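Local coordinates for novel antigen receptor (Ginglymostoma cirratum, PDB 4Q97), which contributes, as the C1 constant domain of a shark heavy-chain antibody, probably the link between the antigen-binding variable domain and the rest of the constant region, at residues Gln30-Ile35 against Ala74-Val79. Residues are numbered along the deposited sequence; the frame is centred on the assembly and turned at random.
Sequences QLVCLI and ASLLKV
C33 and S75 face each other as a hydrogen-bonded antiparallel pair, their CB atoms 4.0 Å apart on the inward face of the sheet. C33 N reaches S75 O at 2.8 Å, and S75 N returns a bond to C33 O; L31 and L77 repeat this reciprocal pattern, with L31 N to L77 O nearly straight (174° at the hydrogen). Both side chains of the first pair are small, which suits a place close to the disulfide of C33 with C92. With SG anti to the backbone N (chi1 -176°), C33 makes the bond that ties the two sheets together. The hydroxyl of S75 is buried yet satisfied, hydrogen-bonded to T60 and W47. Further along, L31 and V79, apolar as this buried face requires, cross with CG to CG1 at 3.7 Å.

The other face carries Q30, V32, L34, A74, L76 and K78. V32 and L76 lie side by side, CG2 to CD2 at 3.6 Å, filling apolar ground, while the short A74 meets CG1 of V32 and CD1 of L34 more loosely, each at 4.1 Å. Q30 bends at chi2 (89°); its NE2 lies against CD2 of L76 and its OE1 beside CG of K78, at 3.5 Å. In contrast to the close-packed inward rungs, K78 is the one partly exposed side chain: its aliphatic carbons suit Q30, while its charged end leads away from the partner strand and NZ hydrogen-bonds the hydroxyl of S67 of the second subunit. L34 of that subunit packs on Q30, V32 and L76, so in the dimer it helps cover this mostly apolar face.

Within the C1-set sandwich, strands 28-38 and 71-80 are the middle pair of their sheet, flanked by strands 12-18 and 58-65, and their inward side chains pack against strands 44-49 and 89-96 of the opposing sheet.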
# COMPACT_ATOMS: atom_id res chain seq x y z
N GLN A 30 -2.97 -8.73 -6.27
CA GLN A 30 -2.77 -7.98 -5.04
C GLN A 30 -3.62 -6.72 -5.01
O GLN A 30 -3.58 -5.90 -5.94
CB GLN A 30 -1.29 -7.62 -4.85
CG GLN A 30 -0.91 -7.08 -3.48
CD GLN A 30 -0.53 -8.16 -2.48
OE1 GLN A 30 -0.78 -9.35 -2.70
NE2 GLN A 30 0.09 -7.73 -1.38
N LEU A 31 -4.41 -6.59 -3.95
CA LEU A 31 -5.21 -5.41 -3.71
C LEU A 31 -4.69 -4.70 -2.47
O LEU A 31 -4.36 -5.35 -1.47
CB LEU A 31 -6.69 -5.76 -3.52
CG LEU A 31 -7.43 -6.46 -4.65
CD1 LEU A 31 -8.91 -6.50 -4.33
CD2 LEU A 31 -7.19 -5.78 -5.99
N VAL A 32 -4.60 -3.38 -2.55
CA VAL A 32 -4.14 -2.57 -1.43
C VAL A 32 -5.26 -1.63 -1.01
O VAL A 32 -5.73 -0.80 -1.79
CB VAL A 32 -2.87 -1.76 -1.78
CG1 VAL A 32 -2.45 -0.88 -0.61
CG2 VAL A 32 -1.73 -2.69 -2.17
N CYS A 33 -5.70 -1.77 0.24
CA CYS A 33 -6.58 -0.78 0.82
C CYS A 33 -5.73 0.24 1.59
O CYS A 33 -5.34 -0.00 2.74
CB CYS A 33 -7.64 -1.43 1.71
SG CYS A 33 -8.86 -0.29 2.39
N LEU A 34 -5.44 1.36 0.94
CA LEU A 34 -4.69 2.43 1.57
C LEU A 34 -5.57 3.33 2.41
O LEU A 34 -6.56 3.88 1.92
CB LEU A 34 -3.97 3.28 0.53
CG LEU A 34 -2.90 4.12 1.19
CD1 LEU A 34 -1.81 3.22 1.77
CD2 LEU A 34 -2.33 5.08 0.17
N ILE A 35 -5.19 3.47 3.67
CA ILE A 35 -5.91 4.27 4.66
C ILE A 35 -4.94 5.28 5.28
O ILE A 35 -4.09 4.91 6.10
CB ILE A 35 -6.45 3.38 5.80
CG1 ILE A 35 -7.17 2.14 5.26
CG2 ILE A 35 -7.35 4.19 6.72
CD1 ILE A 35 -7.33 1.02 6.27
N ALA A 74 -1.68 0.30 5.45
CA ALA A 74 -2.19 -0.40 4.28
C ALA A 74 -2.75 -1.76 4.69
O ALA A 74 -2.17 -2.45 5.55
CB ALA A 74 -1.08 -0.57 3.25
N SER A 75 -3.89 -2.12 4.11
CA SER A 75 -4.44 -3.45 4.27
C SER A 75 -4.25 -4.22 2.96
O SER A 75 -4.72 -3.79 1.90
CB SER A 75 -5.91 -3.41 4.67
OG SER A 75 -6.36 -4.71 5.02
N LEU A 76 -3.58 -5.36 3.06
CA LEU A 76 -3.15 -6.12 1.89
C LEU A 76 -3.91 -7.42 1.70
O LEU A 76 -3.87 -8.30 2.56
CB LEU A 76 -1.65 -6.42 2.00
CG LEU A 76 -0.72 -5.24 1.73
CD1 LEU A 76 0.64 -5.45 2.38
CD2 LEU A 76 -0.60 -5.07 0.22
N LEU A 77 -4.60 -7.54 0.57
CA LEU A 77 -5.33 -8.75 0.23
C LEU A 77 -4.80 -9.37 -1.06
O LEU A 77 -4.71 -8.70 -2.09
CB LEU A 77 -6.83 -8.48 0.14
CG LEU A 77 -7.74 -9.60 -0.40
CD1 LEU A 77 -7.90 -10.74 0.61
CD2 LEU A 77 -9.10 -9.06 -0.78
N LYS A 78 -4.45 -10.65 -0.98
CA LYS A 78 -4.14 -11.44 -2.17
C LYS A 78 -5.42 -12.14 -2.58
O LYS A 78 -5.99 -12.92 -1.81
CB LYS A 78 -3.08 -12.50 -1.88
CG LYS A 78 -2.02 -12.11 -0.86
CD LYS A 78 -1.08 -13.27 -0.62
CE LYS A 78 -0.70 -13.40 0.85
NZ LYS A 78 -0.29 -14.79 1.19
N VAL A 79 -5.90 -11.84 -3.79
CA VAL A 79 -7.07 -12.53 -4.32
C VAL A 79 -6.69 -13.46 -5.47
O VAL A 79 -5.97 -13.06 -6.39
CB VAL A 79 -8.24 -11.56 -4.66
CG1 VAL A 79 -7.83 -10.11 -4.47
CG2 VAL A 79 -8.78 -11.79 -6.07